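Local structure of activator of Hsp90 ATPase homologue 1/2-like C-terminal domain-containing protein (Nitrosomonas europaea, 1XFS) at residues E33-K36 / K37-V40; A91-K94 / N95-A99; R141-H144 / E145-F149. The protein is of unknown function but belongs to the AHA1 family of the Bet v 1-like superfamily, whose helix-grip folds often enclose a ligand cavity. All coordinates share one frame; numbering follows the deposited sequence.

Contact 1 of 3, residues E33-K36 / K37-V40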
ATOM      1  N   GLU A  33      21.096 -10.595  -0.654  1.00 17.80           N
ATOM      2  CA  GLU A  33      22.394 -11.094  -0.209  1.00 20.10           C
ATOM      3  C   GLU A  33      23.012 -10.231   0.889  1.00 20.18           C
ATOM      4  O   GLU A  33      23.787 -10.721   1.712  1.00 20.48           O
ATOM      5  CB  GLU A  33      23.361 -11.199  -1.393  1.00 24.01           C
ATOM      6  CG  GLU A  33      23.151 -12.438  -2.257  1.00 29.31           C
ATOM      7  CD  GLU A  33      23.638 -13.715  -1.586  1.00 32.20           C
ATOM      8  OE1 GLU A  33      24.868 -13.929  -1.529  1.00 33.56           O
ATOM      9  OE2 GLU A  33      22.795 -14.500  -1.101  1.00 34.51           O
ATOM     10  N   LEU A  34      22.671  -8.943   0.896  1.00 17.17           N
ATOM     11  CA  LEU A  34      23.179  -8.016   1.905  1.00 15.66           C
ATOM     12  C   LEU A  34      22.190  -7.913   3.062  1.00 14.63           C
ATOM     13  O   LEU A  34      22.577  -7.917   4.229  1.00 13.93           O
ATOM     14  CB  LEU A  34      23.402  -6.630   1.288  1.00 17.15           C
ATOM     15  CG  LEU A  34      24.538  -6.547   0.262  1.00 18.93           C
ATOM     16  CD1 LEU A  34      24.565  -5.174  -0.409  1.00 18.09           C
ATOM     17  CD2 LEU A  34      25.856  -6.817   0.974  1.00 19.26           C
ATOM     18  N   LEU A  35      20.908  -7.818   2.726  1.00 13.11           N
ATOM     19  CA  LEU A  35      19.856  -7.722   3.726  1.00 12.58           C
ATOM     20  C   LEU A  35      19.932  -8.823   4.773  1.00 16.07           C
ATOM     21  O   LEU A  35      19.786  -8.565   5.963  1.00 14.81           O
ATOM     22  CB  LEU A  35      18.488  -7.779   3.051  1.00 12.75           C
ATOM     23  CG  LEU A  35      17.984  -6.475   2.430  1.00 12.85           C
ATOM     24  CD1 LEU A  35      16.797  -6.759   1.512  1.00 12.31           C
ATOM     25  CD2 LEU A  35      17.586  -5.512   3.539  1.00 13.04           C
ATOM     26  N   LYS A  36      20.167 -10.051   4.332  1.00 17.04           N
ATOM     27  CA  LYS A  36      20.215 -11.161   5.270  1.00 21.16           C
ATOM     28  C   LYS A  36      21.363 -11.075   6.270  1.00 22.46           C
ATOM     29  O   LYS A  36      21.443 -11.884   7.194  1.00 23.44           O
ATOM     30  CB  LYS A  36      20.290 -12.488   4.518  1.00 23.14           C
ATOM     31  CG  LYS A  36      21.596 -12.730   3.802  1.00 25.60           C
ATOM     32  CD  LYS A  36      21.576 -14.091   3.136  1.00 28.28           C
ATOM     33  CE  LYS A  36      22.957 -14.494   2.662  1.00 30.13           C
ATOM     34  NZ  LYS A  36      23.532 -13.523   1.701  1.00 32.08           N
ATOM     35  N   LYS A  37      22.237 -10.090   6.101  1.00 22.67           N
ATOM     36  CA  LYS A  37      23.368  -9.936   7.007  1.00 23.93           C
ATOM     37  C   LYS A  37      23.285  -8.764   7.978  1.00 23.63           C
ATOM     38  O   LYS A  37      24.244  -8.510   8.708  1.00 26.99           O
ATOM     39  CB  LYS A  37      24.666  -9.829   6.209  1.00 25.33           C
ATOM     40  CG  LYS A  37      25.028 -11.098   5.475  1.00 28.46           C
ATOM     41  CD  LYS A  37      26.365 -10.963   4.793  1.00 32.36           C
ATOM     42  CE  LYS A  37      26.796 -12.277   4.186  1.00 33.28           C
ATOM     43  NZ  LYS A  37      28.139 -12.152   3.566  1.00 36.54           N
ATOM     44  N   TRP A  38      22.160  -8.055   8.006  1.00 19.86           N
ATOM     45  CA  TRP A  38      22.030  -6.910   8.909  1.00 18.38           C
ATOM     46  C   TRP A  38      20.606  -6.531   9.301  1.00 16.87           C
ATOM     47  O   TRP A  38      20.393  -5.892  10.330  1.00 14.17           O
ATOM     48  CB  TRP A  38      22.680  -5.670   8.285  1.00 17.25           C
ATOM     49  CG  TRP A  38      21.879  -5.092   7.138  1.00 15.08           C
ATOM     50  CD1 TRP A  38      22.002  -5.391   5.810  1.00 15.10           C
ATOM     51  CD2 TRP A  38      20.807  -4.139   7.235  1.00 14.58           C
ATOM     52  NE1 TRP A  38      21.077  -4.685   5.078  1.00 14.00           N
ATOM     53  CE2 TRP A  38      20.330  -3.909   5.926  1.00 13.31           C
ATOM     54  CE3 TRP A  38      20.201  -3.461   8.303  1.00 12.91           C
ATOM     55  CZ2 TRP A  38      19.277  -3.025   5.652  1.00 14.38           C
ATOM     56  CZ3 TRP A  38      19.153  -2.583   8.035  1.00 14.93           C
ATOM     57  CH2 TRP A  38      18.703  -2.373   6.715  1.00 12.79           C
ATOM     58  N   PHE A  39      19.641  -6.920   8.470  1.00 16.54           N
ATOM     59  CA  PHE A  39      18.231  -6.583   8.669  1.00 17.10           C
ATOM     60  C   PHE A  39      17.653  -6.894  10.045  1.00 15.90           C
ATOM     61  O   PHE A  39      16.739  -6.210  10.505  1.00 15.35           O
ATOM     62  CB  PHE A  39      17.395  -7.260   7.578  1.00 16.58           C
ATOM     63  CG  PHE A  39      16.032  -6.664   7.392  1.00 18.09           C
ATOM     64  CD1 PHE A  39      15.882  -5.344   6.969  1.00 19.29           C
ATOM     65  CD2 PHE A  39      14.894  -7.433   7.612  1.00 19.11           C
ATOM     66  CE1 PHE A  39      14.614  -4.799   6.765  1.00 19.40           C
ATOM     67  CE2 PHE A  39      13.620  -6.897   7.410  1.00 20.59           C
ATOM     68  CZ  PHE A  39      13.478  -5.577   6.986  1.00 19.47           C
ATOM     69  N   VAL A  40      18.173  -7.929  10.697  1.00 16.75           N
ATOM     70  CA  VAL A  40      17.705  -8.283  12.029  1.00 18.20           C
ATOM     71  C   VAL A  40      18.878  -8.194  12.999  1.00 17.33           C
ATOM     72  O   VAL A  40      20.015  -8.511  12.648  1.00 18.92           O
ATOM     73  CB  VAL A  40      17.102  -9.714  12.079  1.00 18.12           C
ATOM     74  CG1 VAL A  40      15.847  -9.770  11.213  1.00 20.30           C
ATOM     75  CG2 VAL A  40      18.123 -10.737  11.605  1.00 19.28           C
TER
HETATM   76  O   HOH W   1      20.534  -9.790   9.818  1.00 27.10           O

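Contact 2 of 3, residues A91-K94 / N95-A99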
ATOM      1  N   ALA A  91       1.106  -4.481   5.829  1.00  7.45           N
ATOM      2  CA  ALA A  91      -0.361  -4.468   5.792  1.00  8.14           C
ATOM      3  C   ALA A  91      -0.823  -5.070   4.467  1.00  6.59           C
ATOM      4  O   ALA A  91      -1.990  -5.451   4.309  1.00  8.24           O
ATOM      5  CB  ALA A  91      -0.885  -3.044   5.919  1.00  7.66           C
ATOM      6  N   LEU A  92       0.103  -5.146   3.514  1.00  8.85           N
ATOM      7  CA  LEU A  92      -0.186  -5.708   2.200  1.00  8.33           C
ATOM      8  C   LEU A  92       0.901  -6.709   1.830  1.00  8.58           C
ATOM      9  O   LEU A  92       2.023  -6.630   2.332  1.00  8.88           O
ATOM     10  CB  LEU A  92      -0.207  -4.605   1.136  1.00  8.78           C
ATOM     11  CG  LEU A  92      -1.167  -3.424   1.281  1.00  9.15           C
ATOM     12  CD1 LEU A  92      -0.973  -2.473   0.099  1.00 10.41           C
ATOM     13  CD2 LEU A  92      -2.609  -3.934   1.311  1.00  9.57           C
ATOM     14  N   VAL A  93       0.561  -7.647   0.955  1.00 10.35           N
ATOM     15  CA  VAL A  93       1.524  -8.633   0.491  1.00 11.57           C
ATOM     16  C   VAL A  93       1.685  -8.450  -1.021  1.00 10.43           C
ATOM     17  O   VAL A  93       1.299  -7.414  -1.570  1.00  9.69           O
ATOM     18  CB  VAL A  93       1.086 -10.093   0.839  1.00 11.49           C
ATOM     19  CG1 VAL A  93       1.103 -10.288   2.356  1.00 15.55           C
ATOM     20  CG2 VAL A  93      -0.299 -10.391   0.280  1.00 12.18           C
ATOM     21  N   LYS A  94       2.259  -9.441  -1.694  1.00 10.89           N
ATOM     22  CA  LYS A  94       2.491  -9.345  -3.132  1.00 12.58           C
ATOM     23  C   LYS A  94       1.293  -8.824  -3.929  1.00 10.51           C
ATOM     24  O   LYS A  94       0.143  -9.180  -3.658  1.00 10.09           O
ATOM     25  CB  LYS A  94       2.922 -10.708  -3.684  1.00 14.62           C
ATOM     26  CG  LYS A  94       3.229 -10.713  -5.179  1.00 19.95           C
ATOM     27  CD  LYS A  94       3.694 -12.089  -5.644  1.00 22.98           C
ATOM     28  CE  LYS A  94       4.012 -12.098  -7.133  1.00 27.05           C
ATOM     29  NZ  LYS A  94       4.394 -13.454  -7.626  1.00 29.81           N
ATOM     30  N   ASN A  95       1.587  -7.972  -4.906  1.00  9.29           N
ATOM     31  CA  ASN A  95       0.584  -7.383  -5.793  1.00  9.91           C
ATOM     32  C   ASN A  95      -0.449  -6.517  -5.064  1.00  8.80           C
ATOM     33  O   ASN A  95      -1.568  -6.335  -5.547  1.00  9.13           O
ATOM     34  CB  ASN A  95      -0.117  -8.492  -6.592  1.00 14.26           C
ATOM     35  CG  ASN A  95       0.819  -9.182  -7.577  1.00 14.91           C
ATOM     36  OD1 ASN A  95       0.687 -10.376  -7.843  1.00 21.35           O
ATOM     37  ND2 ASN A  95       1.759  -8.426  -8.133  1.00 15.22           N
ATOM     38  N   TYR A  96      -0.063  -5.991  -3.899  1.00  7.34           N
ATOM     39  CA  TYR A  96      -0.916  -5.110  -3.089  1.00  6.41           C
ATOM     40  C   TYR A  96      -2.113  -5.787  -2.426  1.00  7.00           C
ATOM     41  O   TYR A  96      -3.082  -5.120  -2.059  1.00  8.75           O
ATOM     42  CB  TYR A  96      -1.446  -3.947  -3.932  1.00  6.25           C
ATOM     43  CG  TYR A  96      -0.403  -3.074  -4.594  1.00  7.14           C
ATOM     44  CD1 TYR A  96       0.521  -2.352  -3.840  1.00  7.45           C
ATOM     45  CD2 TYR A  96      -0.401  -2.901  -5.980  1.00 10.66           C
ATOM     46  CE1 TYR A  96       1.416  -1.468  -4.449  1.00  9.75           C
ATOM     47  CE2 TYR A  96       0.487  -2.019  -6.600  1.00  9.49           C
ATOM     48  CZ  TYR A  96       1.392  -1.305  -5.822  1.00  8.80           C
ATOM     49  OH  TYR A  96       2.257  -0.420  -6.419  1.00  9.27           O
ATOM     50  N   ARG A  97      -2.057  -7.105  -2.282  1.00  7.47           N
ATOM     51  CA  ARG A  97      -3.151  -7.840  -1.650  1.00  8.07           C
ATOM     52  C   ARG A  97      -3.197  -7.574  -0.148  1.00  7.91           C
ATOM     53  O   ARG A  97      -2.160  -7.553   0.509  1.00  7.27           O
ATOM     54  CB  ARG A  97      -2.965  -9.344  -1.865  1.00  7.79           C
ATOM     55  CG  ARG A  97      -4.053 -10.207  -1.238  1.00  7.94           C
ATOM     56  CD  ARG A  97      -3.801 -11.682  -1.518  1.00 11.74           C
ATOM     57  NE  ARG A  97      -3.810 -11.987  -2.950  1.00 11.53           N
ATOM     58  CZ  ARG A  97      -4.888 -11.886  -3.726  1.00 10.41           C
ATOM     59  NH1 ARG A  97      -4.812 -12.182  -5.019  1.00 12.40           N
ATOM     60  NH2 ARG A  97      -6.045 -11.493  -3.210  1.00 10.17           N
ATOM     61  N   PRO A  98      -4.397  -7.345   0.417  1.00  8.54           N
ATOM     62  CA  PRO A  98      -4.458  -7.105   1.865  1.00  8.70           C
ATOM     63  C   PRO A  98      -3.880  -8.328   2.582  1.00  9.64           C
ATOM     64  O   PRO A  98      -4.132  -9.465   2.180  1.00  9.45           O
ATOM     65  CB  PRO A  98      -5.954  -6.949   2.124  1.00  8.93           C
ATOM     66  CG  PRO A  98      -6.425  -6.262   0.854  1.00  9.43           C
ATOM     67  CD  PRO A  98      -5.689  -7.036  -0.225  1.00  9.76           C
ATOM     68  N   ALA A  99      -3.101  -8.095   3.632  1.00  8.26           N
ATOM     69  CA  ALA A  99      -2.489  -9.183   4.385  1.00 11.33           C
ATOM     70  C   ALA A  99      -3.510  -9.963   5.213  1.00 12.90           C
ATOM     71  O   ALA A  99      -4.568  -9.445   5.578  1.00 14.14           O
ATOM     72  CB  ALA A  99      -1.397  -8.625   5.296  1.00 10.31           C
TER
HETATM   73  O   HOH W   2      -0.975 -11.636  -3.604  1.00 13.09           O

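Contact 3 of 3, residues R141-H144 / E145-F149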
ATOM      1  N   ARG A 141       1.696   1.447  18.363  1.00 16.64           N
ATOM      2  CA  ARG A 141       2.932   2.223  18.412  1.00 15.91           C
ATOM      3  C   ARG A 141       3.617   1.943  19.746  1.00 17.54           C
ATOM      4  O   ARG A 141       4.817   1.671  19.802  1.00 15.78           O
ATOM      5  CB  ARG A 141       2.645   3.725  18.310  1.00 17.39           C
ATOM      6  CG  ARG A 141       3.899   4.580  18.132  1.00 16.61           C
ATOM      7  CD  ARG A 141       3.816   5.890  18.911  1.00 18.21           C
ATOM      8  NE  ARG A 141       4.022   5.674  20.341  1.00 18.36           N
ATOM      9  CZ  ARG A 141       3.092   5.854  21.273  1.00 20.45           C
ATOM     10  NH1 ARG A 141       3.384   5.626  22.549  1.00 21.07           N
ATOM     11  NH2 ARG A 141       1.875   6.269  20.942  1.00 17.41           N
ATOM     12  N   LYS A 142       2.835   2.014  20.818  1.00 18.30           N
ATOM     13  CA  LYS A 142       3.337   1.774  22.167  1.00 20.47           C
ATOM     14  C   LYS A 142       3.884   0.351  22.273  1.00 21.14           C
ATOM     15  O   LYS A 142       4.944   0.123  22.864  1.00 22.68           O
ATOM     16  CB  LYS A 142       2.203   1.983  23.178  1.00 20.66           C
ATOM     17  CG  LYS A 142       2.607   1.860  24.641  1.00 24.56           C
ATOM     18  CD  LYS A 142       3.578   2.950  25.055  1.00 25.74           C
ATOM     19  CE  LYS A 142       3.866   2.881  26.548  1.00 28.01           C
ATOM     20  NZ  LYS A 142       4.781   3.971  26.985  1.00 29.71           N
ATOM     21  N   LEU A 143       3.164  -0.600  21.689  1.00 20.86           N
ATOM     22  CA  LEU A 143       3.575  -1.997  21.712  1.00 22.35           C
ATOM     23  C   LEU A 143       4.929  -2.185  21.040  1.00 23.60           C
ATOM     24  O   LEU A 143       5.772  -2.944  21.523  1.00 23.23           O
ATOM     25  CB  LEU A 143       2.534  -2.869  21.008  1.00 24.11           C
ATOM     26  CG  LEU A 143       2.851  -4.366  20.928  1.00 25.63           C
ATOM     27  CD1 LEU A 143       2.950  -4.946  22.335  1.00 28.30           C
ATOM     28  CD2 LEU A 143       1.768  -5.080  20.135  1.00 27.62           C
ATOM     29  N   HIS A 144       5.134  -1.497  19.920  1.00 22.21           N
ATOM     30  CA  HIS A 144       6.399  -1.606  19.196  1.00 23.54           C
ATOM     31  C   HIS A 144       7.531  -1.073  20.068  1.00 23.92           C
ATOM     32  O   HIS A 144       8.643  -1.599  20.047  1.00 25.17           O
ATOM     33  CB  HIS A 144       6.331  -0.826  17.874  1.00 22.14           C
ATOM     34  CG  HIS A 144       7.226  -1.372  16.804  1.00 22.88           C
ATOM     35  ND1 HIS A 144       7.221  -0.890  15.511  1.00 23.15           N
ATOM     36  CD2 HIS A 144       8.149  -2.365  16.829  1.00 22.71           C
ATOM     37  CE1 HIS A 144       8.100  -1.564  14.788  1.00 21.58           C
ATOM     38  NE2 HIS A 144       8.675  -2.463  15.565  1.00 23.91           N
ATOM     39  N   GLU A 145       7.245  -0.027  20.837  1.00 25.35           N
ATOM     40  CA  GLU A 145       8.246   0.546  21.730  1.00 27.75           C
ATOM     41  C   GLU A 145       8.628  -0.482  22.790  1.00 29.87           C
ATOM     42  O   GLU A 145       9.801  -0.658  23.105  1.00 30.14           O
ATOM     43  CB  GLU A 145       7.702   1.804  22.414  1.00 27.33           C
ATOM     44  CG  GLU A 145       7.607   3.023  21.512  1.00 28.85           C
ATOM     45  CD  GLU A 145       7.142   4.256  22.262  1.00 28.81           C
ATOM     46  OE1 GLU A 145       7.679   4.525  23.356  1.00 31.18           O
ATOM     47  OE2 GLU A 145       6.249   4.966  21.755  1.00 26.86           O
ATOM     48  N   GLU A 146       7.622  -1.157  23.338  1.00 31.63           N
ATOM     49  CA  GLU A 146       7.842  -2.171  24.362  1.00 34.64           C
ATOM     50  C   GLU A 146       8.446  -3.420  23.736  1.00 36.30           C
ATOM     51  O   GLU A 146       8.791  -4.374  24.431  1.00 37.64           O
ATOM     52  CB  GLU A 146       6.516  -2.528  25.034  1.00 33.91           C
ATOM     53  CG  GLU A 146       5.709  -1.319  25.467  1.00 33.44           C
ATOM     54  CD  GLU A 146       4.366  -1.696  26.058  1.00 33.57           C
ATOM     55  OE1 GLU A 146       3.628  -2.472  25.416  1.00 32.66           O
ATOM     56  OE2 GLU A 146       4.045  -1.207  27.160  1.00 34.09           O
HETATM   57  N   MSE A 147       8.566  -3.406  22.413  1.00 39.04           N
HETATM   58  CA  MSE A 147       9.119  -4.537  21.682  1.00 41.20           C
HETATM   59  C   MSE A 147      10.599  -4.303  21.381  1.00 40.25           C
HETATM   60  O   MSE A 147      11.269  -5.166  20.815  1.00 40.45           O
HETATM   61  CB  MSE A 147       8.350  -4.734  20.376  1.00 46.20           C
HETATM   62  CG  MSE A 147       8.248  -6.178  19.919  1.00 52.67           C
HETATM   63 SE   MSE A 147       7.092  -7.218  21.072  1.00 63.05          SE
HETATM   64  CE  MSE A 147       5.397  -6.769  20.257  1.00 59.70           C
ATOM     65  N   GLY A 148      11.099  -3.129  21.757  1.00 38.60           N
ATOM     66  CA  GLY A 148      12.495  -2.808  21.522  1.00 36.48           C
ATOM     67  C   GLY A 148      12.760  -2.214  20.152  1.00 35.01           C
ATOM     68  O   GLY A 148      13.773  -2.522  19.522  1.00 34.69           O
ATOM     69  N   PHE A 149      11.855  -1.358  19.688  1.00 33.57           N
ATOM     70  CA  PHE A 149      12.006  -0.726  18.382  1.00 32.51           C
ATOM     71  C   PHE A 149      13.270   0.120  18.279  1.00 31.56           C
ATOM     72  O   PHE A 149      14.106  -0.106  17.406  1.00 29.48           O
ATOM     73  CB  PHE A 149      10.780   0.141  18.065  1.00 33.63           C
ATOM     74  CG  PHE A 149      10.980   1.072  16.899  1.00 35.85           C
ATOM     75  CD1 PHE A 149      11.487   2.356  17.092  1.00 35.83           C
ATOM     76  CD2 PHE A 149      10.691   0.655  15.603  1.00 35.94           C
ATOM     77  CE1 PHE A 149      11.704   3.212  16.013  1.00 37.69           C
ATOM     78  CE2 PHE A 149      10.904   1.502  14.516  1.00 37.53           C
ATOM     79  CZ  PHE A 149      11.414   2.783  14.720  1.00 37.68           C
TER
HETATM   80  O   HOH W   3       5.643   6.296  25.441  1.00 36.82           O
HETATM   81  O   HOH W   4       7.330   2.770  25.947  1.00 45.29           O

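Contact 1 of 3, residues E33-K36 / K37-V40
The carbonyl oxygen of L35 is gripped by two backbone amides where the chain leaves helix 32-35. F39 N meets it at 3.0 Å, in the carbonyl plane and nearly in line with the C=O bond, while W38 N donates at 3.2 Å from well above that plane. One residue earlier, L34 O accepts from K37 N at 2.9 Å. L34 O also lies at the edge of the indole, near its plane, 3.0 Å from W38 CD1. That geometry follows from W38 CG sitting between its own backbone N and carbonyl carbon (chi1 73°), which folds the indole back against the preceding turn, with L35 O over one face. The nitrogen of the ring, a buried donor, is satisfied by G28 O in helix 22-30. In the helix-grip fold of this family the long C-terminal helix lies against the antiparallel sheet, and here W38 touches L160 and L163 of helix 149-167 while L35 reaches C49 and V51 of strand 45-51. A branched leucine suits this place because its CD2 methyl serves two rings, W38 CZ2 at 3.7 Å and F39 CD1 at 3.8 Å. On the outer side of the turn, lysine provides the reach: K36 runs back along the helix with a bend at its last torsion (chi4 -59°), placing NZ 2.8 Å from E33 O in a hydrogen bond and 3.1 Å from E33 OE2, a weak hydrogen bond within a salt bridge. K37 lies beside K36, its extended aliphatic chain passing E33 O.

Contact 2 of 3, residues A91-K94 / N95-A99
Backbone hydrogen bonds tie A91-K94 to N95-A99. V93 N donates to R97 O at 2.8 Å, in the carbonyl plane, and A99 N reaches A91 O at 2.9 Å; weaker bonds from Y96 N to V93 O and from R97 N to K94 O span the reversal. Among apolar contacts, V93 CG2 lies against R97 CB at 3.6 Å, while L92 sets CD1 at the edge of the Y96 ring and CD2 against P98 CA at 3.7 Å. Water 2 donates to K94 O and accepts from R97 NE, 2.9 Å from that nitrogen. The arginine bends at chi3 (-61°), and its long, charged chain brings NH2 into a salt bridge with D11 of the second subunit. N95 and Y96 both take positive phi, which asparagine tolerates well; its amide lies beside the K94 chain, OD1 3.7 Å from K94 CG. A valine at N95 would probably strain the turn, being beta-branched, and lose the amide's contact with K94. The arrangement is a short, loosely paired beta hairpin of strands 92-93 and 97-98, with K94, N95 and Y96 in the connection and residues of both arms against the second subunit.

Contact 3 of 3, residues R141-H144 / E145-F149
A Schellman motif closes helix 138-145, defined by a weak bond from F149 N to H144 O at 3.2 Å and one from G148 N to E145 O at 3.1 Å. M147 N adds a further weak bond to H144 O at 3.0 Å. Before the chain turns, E145 N still donates to R141 O, and E146 N to K142 O at 3.0 Å. G148 then takes positive phi (86°), where a side chain would be jammed against the preceding carbonyl oxygen, so glycine fits; it is also the N-cap of helix 149-167, the long C-terminal helix of the helix-grip fold. Across the bend, F149 sets its ring edge toward the face of H144 in a T-shaped pair, planes 66° apart and centroids 4.9 Å apart. F149 CB also lies over that imidazole face in a CH-pi contact. The histidine also has a polar partner: ND1 is hydrogen-bonded to H135 NE2. One helical turn back, E145 OE2, which lies in the guanidinium plane, is 2.7 Å from R141 NE and 3.0 Å from R141 NH1. NE comes nearly along the C-O axis, NH1 from above the carboxylate plane. The arginine's NH2 is bound by E9 O. Waters 3 and 4 bridge K142 NZ to E145 OE1. M147, present as selenomethionine, curls its unbranched chain back (chi2 70°) so that CE touches L143 CG at 3.6 Å.

How the contacts relate
Along the chain the three contacts come in series: contact 1 leads out of helix 32-35, contact 2 forms the small hairpin after strand 85-89, and contact 3 joins helix 138-145 to helix 149-167. Their centres stand about 22 to 23 Å apart, and nearest atoms are about 10 to 12 Å apart, so none touches another. All three rest on one antiparallel sheet, contact 1 on strands 45-51 and 58-64, contact 2 on strand 70-81 and contact 3 on strand 11-18, at whose start lies D11, the residue that R97 meets in the second subunit. Contacts 1 and 3 thus border the C-terminal helix, while contact 2 lies at the interface with the second subunit.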